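PDB 3PQU: transferrin binding protein B from Actinobacillus suis, which probably captures host transferrin at the bacterial outer membrane, as a surface lipoprotein of the iron-acquisition receptor. Local coordinates for residues I80-I85 with Y154-T158; K110-K114 with R211-V215; S189-D193 with I205-V209; I270-R274 with N353-D357. The contacts are given in a common frame with arbitrary orientation. Where two conformers were deposited one is given. Residue numbers count along the deposited sequence, not the author numbering.

Contact 1: residues I80-I85 with Y154-T158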
loop_
_atom_site.group_PDB
_atom_site.type_symbol
_atom_site.label_atom_id
_atom_site.label_comp_id
_atom_site.label_asym_id
_atom_site.label_seq_id
_atom_site.Cartn_x
_atom_site.Cartn_y
_atom_site.Cartn_z
ATOM N N ILE A 80 -2.269 -5.823 8.244
ATOM C CA ILE A 80 -1.343 -5.176 9.159
ATOM C C ILE A 80 -0.808 -3.915 8.512
ATOM O O ILE A 80 -0.890 -3.754 7.294
ATOM C CB ILE A 80 -0.208 -6.108 9.589
ATOM C CG1 ILE A 80 0.530 -6.677 8.381
ATOM C CG2 ILE A 80 -0.758 -7.253 10.462
ATOM C CD1 ILE A 80 1.700 -7.584 8.792
ATOM N N TRP A 81 -0.275 -3.009 9.313
ATOM C CA TRP A 81 -0.039 -1.657 8.813
ATOM C C TRP A 81 1.109 -0.930 9.484
ATOM O O TRP A 81 1.217 0.296 9.361
ATOM C CB TRP A 81 -1.322 -0.813 8.900
ATOM C CG TRP A 81 -1.820 -0.605 10.295
ATOM C CD1 TRP A 81 -1.312 0.259 11.227
ATOM C CD2 TRP A 81 -2.929 -1.264 10.921
ATOM N NE1 TRP A 81 -2.034 0.171 12.393
ATOM C CE2 TRP A 81 -3.034 -0.754 12.232
ATOM C CE3 TRP A 81 -3.844 -2.234 10.499
ATOM C CZ2 TRP A 81 -4.016 -1.184 13.125
ATOM C CZ3 TRP A 81 -4.818 -2.662 11.392
ATOM C CH2 TRP A 81 -4.897 -2.133 12.687
ATOM N N ASN A 82 1.981 -1.667 10.166
ATOM C CA ASN A 82 3.129 -1.028 10.831
ATOM C C ASN A 82 4.035 -0.302 9.846
ATOM O O ASN A 82 4.428 -0.863 8.819
ATOM C CB ASN A 82 3.943 -2.031 11.670
ATOM C CG ASN A 82 4.963 -1.335 12.599
ATOM O OD1 ASN A 82 5.539 -0.309 12.252
ATOM N ND2 ASN A 82 5.180 -1.904 13.776
ATOM N N GLU A 83 4.367 0.948 10.169
ATOM C CA GLU A 83 5.168 1.797 9.290
ATOM C C GLU A 83 6.647 1.459 9.372
ATOM O O GLU A 83 7.417 1.769 8.467
ATOM C CB GLU A 83 4.981 3.278 9.645
ATOM C CG GLU A 83 3.603 3.638 10.178
ATOM C CD GLU A 83 3.481 3.417 11.675
ATOM O OE1 GLU A 83 2.511 2.753 12.099
ATOM O OE2 GLU A 83 4.357 3.903 12.425
ATOM N N ASN A 84 7.047 0.836 10.471
ATOM C CA ASN A 84 8.447 0.514 10.690
ATOM C C ASN A 84 8.711 -0.957 10.396
ATOM O O ASN A 84 8.409 -1.821 11.226
ATOM C CB ASN A 84 8.840 0.843 12.130
ATOM C CG ASN A 84 10.288 0.522 12.420
ATOM O OD1 ASN A 84 11.053 0.197 11.512
ATOM N ND2 ASN A 84 10.673 0.607 13.687
ATOM N N ILE A 85 9.273 -1.246 9.223
ATOM C CA ILE A 85 9.441 -2.636 8.805
ATOM C C ILE A 85 10.578 -3.318 9.545
ATOM O O ILE A 85 10.753 -4.524 9.439
ATOM C CB ILE A 85 9.651 -2.789 7.287
ATOM C CG1 ILE A 85 10.977 -2.166 6.858
ATOM C CG2 ILE A 85 8.473 -2.207 6.521
ATOM C CD1 ILE A 85 11.342 -2.473 5.425
ATOM N N TYR A 154 3.489 -13.976 7.014
ATOM C CA TYR A 154 3.088 -12.604 6.725
ATOM C C TYR A 154 3.853 -12.007 5.554
ATOM O O TYR A 154 4.873 -12.544 5.119
ATOM C CB TYR A 154 3.309 -11.720 7.962
ATOM C CG TYR A 154 4.770 -11.294 8.113
ATOM C CD1 TYR A 154 5.195 -10.011 7.733
ATOM C CD2 TYR A 154 5.726 -12.181 8.572
ATOM C CE1 TYR A 154 6.534 -9.627 7.853
ATOM C CE2 TYR A 154 7.072 -11.809 8.693
ATOM C CZ TYR A 154 7.460 -10.535 8.321
ATOM O OH TYR A 154 8.776 -10.167 8.439
ATOM N N TYR A 155 3.360 -10.871 5.075
ATOM C CA TYR A 155 4.195 -9.942 4.333
ATOM C C TYR A 155 3.856 -8.533 4.788
ATOM O O TYR A 155 2.741 -8.257 5.234
ATOM C CB TYR A 155 4.029 -10.097 2.786
ATOM C CG TYR A 155 2.798 -9.414 2.191
ATOM C CD1 TYR A 155 2.837 -8.075 1.805
ATOM C CD2 TYR A 155 1.605 -10.115 2.003
ATOM C CE1 TYR A 155 1.706 -7.447 1.253
ATOM C CE2 TYR A 155 0.476 -9.497 1.464
ATOM C CZ TYR A 155 0.535 -8.157 1.091
ATOM O OH TYR A 155 -0.575 -7.532 0.538
ATOM N N LEU A 156 4.819 -7.632 4.671
ATOM C CA LEU A 156 4.575 -6.237 5.007
ATOM C C LEU A 156 5.456 -5.350 4.146
ATOM O O LEU A 156 6.659 -5.572 4.052
ATOM C CB LEU A 156 4.901 -5.990 6.482
ATOM C CG LEU A 156 4.758 -4.559 6.975
ATOM C CD1 LEU A 156 3.304 -4.103 6.833
ATOM C CD2 LEU A 156 5.215 -4.463 8.419
ATOM N N GLY A 157 4.863 -4.342 3.524
ATOM C CA GLY A 157 5.620 -3.455 2.673
ATOM C C GLY A 157 5.483 -2.021 3.115
ATOM O O GLY A 157 4.575 -1.672 3.875
ATOM N N THR A 158 6.399 -1.183 2.641
ATOM C CA THR A 158 6.349 0.232 2.942
ATOM C C THR A 158 6.505 1.019 1.651
ATOM O O THR A 158 7.051 0.516 0.670
ATOM C CB THR A 158 7.440 0.627 3.972
ATOM O OG1 THR A 158 7.287 2.008 4.341
ATOM C CG2 THR A 158 8.818 0.421 3.381
HETATM O O HOH W 1 4.746 -0.072 6.285
#
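The chain leaves strand 78-80 at Ile80 and curls over the end of strand 150-157 without pairing with it: the closest CA atoms, those of Glu83 and Thr158, are 6.6 Å apart, and no direct hydrogen bond joins the two segments. A water instead donates to the carbonyls of both, lying 2.7 Å from Asn82 O and 2.9 Å from Gly157 O. Leu156 fills the hollow of the curl. Its CD1 lies 4.1 Å from Ile80 CG1, while its CD2 approaches Asn82 O at 3.7 Å and Ile85 CG2 at 4.4 Å. Ile85 also packs against the strand's exit, with CG2 3.9 Å from Thr158 CB. The bend itself is held by Asn82, whose OD1 accepts from Asn84 N at 2.6 Å. In the five-stranded antiparallel sheet of the N-lobe handle, strand 43-47 runs between the two strands, hydrogen-bonding to Ile80 and Tyr155. The contact thus joins an edge strand's outgoing loop to an inner strand, with an Asx turn setting the bend.

Contact 2: residues K110-K114 with R211-V215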
loop_
_atom_site.group_PDB
_atom_site.type_symbol
_atom_site.label_atom_id
_atom_site.label_comp_id
_atom_site.label_asym_id
_atom_site.label_seq_id
_atom_site.Cartn_x
_atom_site.Cartn_y
_atom_site.Cartn_z
ATOM N N LYS A 110 20.245 -15.832 9.967
ATOM C CA LYS A 110 21.029 -16.880 10.639
ATOM C C LYS A 110 21.302 -18.122 9.791
ATOM O O LYS A 110 22.078 -18.993 10.194
ATOM C CB LYS A 110 20.375 -17.267 11.966
ATOM C CG LYS A 110 20.418 -16.148 13.007
ATOM C CD LYS A 110 19.714 -16.539 14.304
ATOM C CE LYS A 110 19.733 -15.371 15.292
ATOM N NZ LYS A 110 19.000 -15.671 16.542
ATOM N N GLN A 111 20.659 -18.202 8.627
ATOM C CA GLN A 111 20.921 -19.251 7.633
ATOM C C GLN A 111 20.796 -18.633 6.251
ATOM O O GLN A 111 20.200 -17.558 6.093
ATOM C CB GLN A 111 19.909 -20.395 7.741
ATOM C CG GLN A 111 19.957 -21.188 9.015
ATOM C CD GLN A 111 21.262 -21.945 9.170
ATOM O OE1 GLN A 111 21.815 -22.461 8.196
ATOM N NE2 GLN A 111 21.758 -22.020 10.399
ATOM N N GLU A 112 21.334 -19.299 5.240
ATOM C CA GLU A 112 21.238 -18.754 3.883
ATOM C C GLU A 112 19.807 -18.391 3.486
ATOM O O GLU A 112 19.562 -17.320 2.934
ATOM C CB GLU A 112 21.845 -19.709 2.863
ATOM C CG GLU A 112 23.345 -19.842 3.002
ATOM C CD GLU A 112 24.051 -18.499 2.877
ATOM O OE1 GLU A 112 25.083 -18.312 3.551
ATOM O OE2 GLU A 112 23.564 -17.632 2.117
ATOM N N ASP A 113 18.860 -19.275 3.769
ATOM C CA ASP A 113 17.464 -19.012 3.400
ATOM C C ASP A 113 16.802 -17.882 4.208
ATOM O O ASP A 113 15.695 -17.445 3.890
ATOM C CB ASP A 113 16.611 -20.284 3.498
ATOM C CG ASP A 113 16.414 -20.747 4.935
ATOM O OD1 ASP A 113 17.357 -20.587 5.746
ATOM O OD2 ASP A 113 15.327 -21.302 5.238
ATOM N N LYS A 114 17.477 -17.404 5.245
ATOM C CA LYS A 114 16.952 -16.275 6.016
ATOM C C LYS A 114 17.763 -14.993 5.793
ATOM O O LYS A 114 17.629 -14.015 6.542
ATOM C CB LYS A 114 16.813 -16.639 7.502
ATOM C CG LYS A 114 15.968 -17.899 7.716
ATOM C CD LYS A 114 15.600 -18.135 9.175
ATOM C CE LYS A 114 16.777 -18.725 9.944
ATOM N NZ LYS A 114 16.524 -18.683 11.405
ATOM N N ARG A 211 18.403 -25.219 3.035
ATOM C CA ARG A 211 18.448 -23.954 3.765
ATOM C C ARG A 211 19.828 -23.308 3.912
ATOM O O ARG A 211 19.926 -22.108 4.194
ATOM C CB ARG A 211 17.802 -24.129 5.141
ATOM C CG ARG A 211 16.394 -24.680 5.024
ATOM C CD ARG A 211 15.583 -24.511 6.261
ATOM N NE ARG A 211 14.304 -25.203 6.131
ATOM C CZ ARG A 211 13.157 -24.612 5.823
ATOM N NH1 ARG A 211 13.115 -23.297 5.612
ATOM N NH2 ARG A 211 12.052 -25.345 5.724
ATOM N N ASP A 212 20.893 -24.073 3.713
ATOM C CA ASP A 212 22.207 -23.550 4.070
ATOM C C ASP A 212 23.319 -23.666 3.020
ATOM O O ASP A 212 24.474 -23.415 3.320
ATOM C CB ASP A 212 22.664 -24.149 5.401
ATOM C CG ASP A 212 22.417 -25.628 5.481
ATOM O OD1 ASP A 212 22.553 -26.311 4.441
ATOM O OD2 ASP A 212 22.086 -26.104 6.589
ATOM N N HIS A 213 22.977 -24.035 1.797
ATOM C CA HIS A 213 23.977 -24.087 0.732
ATOM C C HIS A 213 23.600 -23.111 -0.363
ATOM O O HIS A 213 22.518 -23.224 -0.934
ATOM C CB HIS A 213 24.072 -25.497 0.157
ATOM C CG HIS A 213 24.486 -26.523 1.161
ATOM N ND1 HIS A 213 25.727 -26.515 1.764
ATOM C CD2 HIS A 213 23.827 -27.592 1.666
ATOM C CE1 HIS A 213 25.811 -27.532 2.605
ATOM N NE2 HIS A 213 24.674 -28.203 2.560
ATOM N N LYS A 214 24.492 -22.166 -0.653
ATOM C CA LYS A 214 24.230 -21.112 -1.635
ATOM C C LYS A 214 24.143 -21.681 -3.046
ATOM O O LYS A 214 24.764 -22.698 -3.345
ATOM C CB LYS A 214 25.336 -20.052 -1.586
ATOM C CG LYS A 214 25.692 -19.581 -0.182
ATOM C CD LYS A 214 26.966 -18.739 -0.178
ATOM C CE LYS A 214 26.714 -17.304 -0.637
ATOM N NZ LYS A 214 26.333 -16.412 0.498
ATOM N N VAL A 215 23.360 -21.032 -3.905
ATOM C CA VAL A 215 23.300 -21.418 -5.314
ATOM C C VAL A 215 24.695 -21.384 -5.934
ATOM O O VAL A 215 25.479 -20.463 -5.689
ATOM C CB VAL A 215 22.372 -20.501 -6.110
ATOM C CG1 VAL A 215 22.520 -20.773 -7.597
ATOM C CG2 VAL A 215 20.909 -20.709 -5.658
#
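Arg211 supplies both a donor and an acceptor to Asp113. Its carbonyl O receives the backbone N of Asp113 at 3.1 Å, while its NH1 donates to Asp113 OD2 at 3.0 Å in a salt bridge, the carboxylate meeting the guanidinium at its edge. The same guanidinium is held from its own side of the contact, since NH2 donates to the carbonyls of Ser204 and Asp207. Glu112 N also lies near Arg211 O, at 3.3 Å, but the angle is too poor for a bond. Glu112 makes its stronger ion pair with Lys115 through OE1; toward the other segment, its OE2 has a weak salt bridge with Lys214 NZ at 3.4 Å. The CG of Glu112 rests 3.8 Å from Asp212 O, and Gln111 OE1 approaches Asp212 CB at 3.4 Å. The Lys114 N to Gln111 O bond of 2.9 Å closes the short 3-10 turn at 112-113. This surface contact is a polar loop-to-loop junction, tying a handle-domain loop to a long loop of the N-lobe barrel domain.

Contact 3: residues S189-D193 with I205-V209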
loop_
_atom_site.group_PDB
_atom_site.type_symbol
_atom_site.label_atom_id
_atom_site.label_comp_id
_atom_site.label_asym_id
_atom_site.label_seq_id
_atom_site.Cartn_x
_atom_site.Cartn_y
_atom_site.Cartn_z
ATOM N N SER A 189 4.016 -35.646 2.392
ATOM C CA SER A 189 5.439 -35.970 2.318
ATOM C C SER A 189 6.294 -34.722 2.188
ATOM O O SER A 189 5.850 -33.709 1.660
ATOM C CB SER A 189 5.725 -36.907 1.145
ATOM O OG SER A 189 5.073 -36.444 -0.022
ATOM N N GLY A 190 7.527 -34.811 2.668
ATOM C CA GLY A 190 8.479 -33.737 2.479
ATOM C C GLY A 190 8.517 -32.747 3.619
ATOM O O GLY A 190 9.263 -31.771 3.556
ATOM N N PHE A 191 7.725 -33.005 4.662
ATOM C CA PHE A 191 7.682 -32.147 5.850
ATOM C C PHE A 191 8.199 -32.889 7.086
ATOM O O PHE A 191 7.947 -34.079 7.239
ATOM C CB PHE A 191 6.254 -31.676 6.111
ATOM C CG PHE A 191 5.719 -30.752 5.058
ATOM C CD1 PHE A 191 6.030 -29.410 5.080
ATOM C CD2 PHE A 191 4.901 -31.234 4.038
ATOM C CE1 PHE A 191 5.515 -28.537 4.101
ATOM C CE2 PHE A 191 4.384 -30.384 3.057
ATOM C CZ PHE A 191 4.693 -29.031 3.072
ATOM N N SER A 192 8.897 -32.191 7.973
ATOM C CA SER A 192 9.365 -32.811 9.216
ATOM C C SER A 192 8.229 -33.018 10.235
ATOM O O SER A 192 7.126 -32.512 10.060
ATOM C CB SER A 192 10.450 -31.949 9.854
ATOM O OG SER A 192 9.874 -30.779 10.394
ATOM N N ASP A 193 8.514 -33.750 11.307
ATOM C CA ASP A 193 7.552 -33.957 12.399
ATOM C C ASP A 193 7.177 -32.674 13.148
ATOM O O ASP A 193 6.255 -32.677 13.953
ATOM C CB ASP A 193 8.101 -34.967 13.417
ATOM C CG ASP A 193 8.162 -36.377 12.871
ATOM O OD1 ASP A 193 7.591 -36.623 11.789
ATOM O OD2 ASP A 193 8.774 -37.244 13.536
ATOM N N ILE A 205 8.395 -23.389 7.082
ATOM C CA ILE A 205 9.357 -23.646 8.182
ATOM C C ILE A 205 9.741 -25.127 8.290
ATOM O O ILE A 205 10.901 -25.452 8.524
ATOM C CB ILE A 205 8.798 -23.198 9.548
ATOM C CG1 ILE A 205 8.507 -21.689 9.547
ATOM C CG2 ILE A 205 9.760 -23.575 10.700
ATOM C CD1 ILE A 205 7.543 -21.259 10.692
ATOM N N SER A 206 8.773 -26.033 8.121
ATOM C CA SER A 206 9.021 -27.459 8.371
ATOM C C SER A 206 9.309 -28.277 7.111
ATOM O O SER A 206 9.665 -29.454 7.191
ATOM C CB SER A 206 7.839 -28.078 9.113
ATOM O OG SER A 206 6.686 -28.056 8.287
ATOM N N ASP A 207 9.121 -27.655 5.953
ATOM C CA ASP A 207 9.400 -28.276 4.654
ATOM C C ASP A 207 10.882 -28.694 4.614
ATOM O O ASP A 207 11.757 -27.941 5.072
ATOM C CB ASP A 207 9.069 -27.253 3.544
ATOM C CG ASP A 207 8.694 -27.902 2.210
ATOM O OD1 ASP A 207 8.630 -29.153 2.092
ATOM O OD2 ASP A 207 8.445 -27.132 1.258
ATOM N N ASN A 208 11.164 -29.896 4.105
ATOM C CA ASN A 208 12.530 -30.398 4.011
ATOM C C ASN A 208 13.244 -29.872 2.760
ATOM O O ASN A 208 13.395 -30.581 1.779
ATOM C CB ASN A 208 12.526 -31.931 4.031
ATOM C CG ASN A 208 12.044 -32.500 5.364
ATOM O OD1 ASN A 208 12.071 -31.822 6.398
ATOM N ND2 ASN A 208 11.602 -33.753 5.340
ATOM N N VAL A 209 13.663 -28.617 2.796
ATOM C CA VAL A 209 14.277 -27.993 1.634
ATOM C C VAL A 209 15.712 -27.589 1.962
ATOM O O VAL A 209 16.126 -27.667 3.114
ATOM C CB VAL A 209 13.482 -26.766 1.219
ATOM C CG1 VAL A 209 12.091 -27.193 0.763
ATOM C CG2 VAL A 209 13.397 -25.796 2.392
HETATM O O HOH W 2 7.008 -30.992 0.802
#
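Phe191 and Ser206, with 56 and 55 Å² buried, lie at the middle of this contact between two passes of one long loop. Although the CA-to-CB bond of Phe191 points away from the other segment, its ring turns back over it: CD1 comes within 3.6 Å of Asp207 CA and 3.5 Å of Ser206 OG, and Asp207 OD1 sits over one ring face. The ring also touches Phe178 on strand 170-183. Phe191 and Asp207 form a single beta bridge, their CA atoms 4.4 Å apart, flanked by hydrogen bonds from Asn208 N to Gly190 O at 2.7 Å and from Ser192 N to Ser206 O at 2.9 Å. The OG of Ser206 is hydrogen-bonded to Gly195 O. Ser192, with 49 Å² buried, sets its OG 3.6 Å from Ser206 CB. A water bridges Ser189 O (3.1 Å) and Asp207 OD1 (2.8 Å), and His229 and Arg248 also bind that carboxylate. Backbone bonds therefore fix the pairing, while the anchored aspartate ties the loop to charged and polar groups of the barrel strands.

Contact 4: residues I270-R274 with N353-D357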
loop_
_atom_site.group_PDB
_atom_site.type_symbol
_atom_site.label_atom_id
_atom_site.label_comp_id
_atom_site.label_asym_id
_atom_site.label_seq_id
_atom_site.Cartn_x
_atom_site.Cartn_y
_atom_site.Cartn_z
ATOM N N ILE A 270 -2.713 -5.596 -13.186
ATOM C CA ILE A 270 -2.264 -4.468 -12.376
ATOM C C ILE A 270 -3.264 -3.320 -12.393
ATOM O O ILE A 270 -3.632 -2.827 -13.461
ATOM C CB ILE A 270 -0.897 -3.931 -12.881
ATOM C CG1 ILE A 270 0.205 -4.978 -12.684
ATOM C CG2 ILE A 270 -0.526 -2.637 -12.173
ATOM C CD1 ILE A 270 1.496 -4.665 -13.455
ATOM N N THR A 271 -3.691 -2.889 -11.210
ATOM C CA THR A 271 -4.527 -1.695 -11.064
ATOM C C THR A 271 -3.880 -0.800 -10.018
ATOM O O THR A 271 -3.529 -1.272 -8.937
ATOM C CB THR A 271 -5.955 -2.034 -10.577
ATOM O OG1 THR A 271 -6.570 -2.973 -11.466
ATOM C CG2 THR A 271 -6.815 -0.776 -10.511
ATOM N N GLY A 272 -3.728 0.487 -10.319
ATOM C CA GLY A 272 -3.001 1.368 -9.427
ATOM C C GLY A 272 -1.615 0.769 -9.203
ATOM O O GLY A 272 -0.961 0.352 -10.165
ATOM N N ASN A 273 -1.159 0.707 -7.951
ATOM C CA ASN A 273 0.105 0.008 -7.656
ATOM C C ASN A 273 -0.120 -1.404 -7.106
ATOM O O ASN A 273 0.766 -1.988 -6.479
ATOM C CB ASN A 273 1.012 0.815 -6.721
ATOM C CG ASN A 273 0.317 1.203 -5.407
ATOM O OD1 ASN A 273 -0.515 0.470 -4.895
ATOM N ND2 ASN A 273 0.653 2.372 -4.875
ATOM N N ARG A 274 -1.305 -1.952 -7.351
ATOM C CA ARG A 274 -1.651 -3.286 -6.848
ATOM C C ARG A 274 -1.845 -4.257 -7.993
ATOM O O ARG A 274 -1.954 -3.853 -9.150
ATOM C CB ARG A 274 -2.938 -3.204 -6.026
ATOM C CG ARG A 274 -2.844 -2.220 -4.851
ATOM C CD ARG A 274 -1.708 -2.565 -3.889
ATOM N NE ARG A 274 -2.012 -3.717 -3.018
ATOM C CZ ARG A 274 -1.314 -4.045 -1.931
ATOM N NH1 ARG A 274 -0.272 -3.308 -1.560
ATOM N NH2 ARG A 274 -1.650 -5.118 -1.210
ATOM N N ASN A 353 0.371 7.256 2.181
ATOM C CA ASN A 353 0.087 5.966 1.596
ATOM C C ASN A 353 -1.133 6.044 0.692
ATOM O O ASN A 353 -2.194 6.488 1.114
ATOM C CB ASN A 353 -0.141 4.924 2.689
ATOM C CG ASN A 353 1.114 4.658 3.487
ATOM O OD1 ASN A 353 2.212 4.633 2.932
ATOM N ND2 ASN A 353 0.962 4.466 4.793
ATOM N N ASN A 354 -0.985 5.602 -0.548
ATOM C CA ASN A 354 -2.130 5.478 -1.447
ATOM C C ASN A 354 -1.957 4.315 -2.427
ATOM O O ASN A 354 -0.836 4.038 -2.871
ATOM C CB ASN A 354 -2.328 6.787 -2.198
ATOM C CG ASN A 354 -3.623 6.823 -2.962
ATOM O OD1 ASN A 354 -3.712 6.322 -4.083
ATOM N ND2 ASN A 354 -4.641 7.406 -2.356
ATOM N N PHE A 355 -3.054 3.641 -2.769
ATOM C CA PHE A 355 -2.962 2.436 -3.605
ATOM C C PHE A 355 -3.438 2.665 -5.046
ATOM O O PHE A 355 -3.457 1.745 -5.861
ATOM C CB PHE A 355 -3.725 1.265 -2.963
ATOM C CG PHE A 355 -3.206 0.871 -1.601
ATOM C CD1 PHE A 355 -1.903 0.425 -1.439
ATOM C CD2 PHE A 355 -4.031 0.929 -0.489
ATOM C CE1 PHE A 355 -1.429 0.069 -0.198
ATOM C CE2 PHE A 355 -3.563 0.561 0.758
ATOM C CZ PHE A 355 -2.256 0.131 0.906
ATOM N N GLY A 356 -3.817 3.898 -5.359
ATOM C CA GLY A 356 -4.313 4.202 -6.686
ATOM C C GLY A 356 -5.755 4.659 -6.704
ATOM O O GLY A 356 -6.348 4.816 -7.774
ATOM N N ASP A 357 -6.326 4.862 -5.518
ATOM C CA ASP A 357 -7.649 5.471 -5.402
ATOM C C ASP A 357 -7.560 6.785 -4.628
ATOM O O ASP A 357 -7.379 6.784 -3.409
ATOM C CB ASP A 357 -8.621 4.500 -4.726
ATOM C CG ASP A 357 -10.047 5.041 -4.663
ATOM O OD1 ASP A 357 -10.270 6.203 -5.057
ATOM O OD2 ASP A 357 -10.946 4.294 -4.211
HETATM O O HOH W 3 -5.188 -0.291 -6.638
#
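Ile270 and Thr271 end strand 260-271, and Thr271 opens a type II' beta turn closed by hydrogen bonds from Arg274 N to Thr271 O (2.8 Å) and from Thr271 N to Arg274 O (2.9 Å). A water donates to Thr271 O at 3.0 Å and to Phe355 O at 2.8 Å. At Gly272 the positive phi suits the turn, and the backbones come close: its CA is 4.2 Å from Gly356 CA, where a CB on either residue would clash with the other segment. Asn273 makes the direct polar link, donating from N to Phe355 O at 3.3 Å and from ND2 to Asn354 O at 3.0 Å; ND2 also reaches Ser161 O. Its OD1 lies at the edge of the Phe355 ring, 3.7 Å from CD1. Arg274 follows, its NH1 3.8 Å from Phe355 CE1, while its guanidinium is anchored by Glu296 and Tyr300. Opposite the turn, Asn354 OD1 accepts from Gly356 N at 2.7 Å in an Asx turn. The hairpin tip of strands 260-271 and 274-281 in the N-lobe barrel thus meets the loop between strands 349-351 and 360-363 of the C-lobe handle, with Asn273 and Asn354 both touching strand 333-343.

How the contacts relate
Contacts 1 and 4 adjoin near the middle of the molecule, their centres about 16 Å apart, where Tyr155 OH and Arg274 NH2 make a weak hydrogen bond at 3.2 Å. Contacts 2 and 3 form a second pair, also about 16 Å between centres and nested along the chain: contact 3 lies inside the loop that contact 2 closes, and Arg211 NH2 packs 3.0 Å from Ile205 O. Contact 3 is about 37 Å from contact 4, centre to centre. Contact 2 joins handle to barrel within the N-lobe, whereas contact 4 links the two lobes. Glycerol, probably from the crystallisation liquor, is hydrogen-bonded to Trp81 N and to Glu83 OE1 of contact 1.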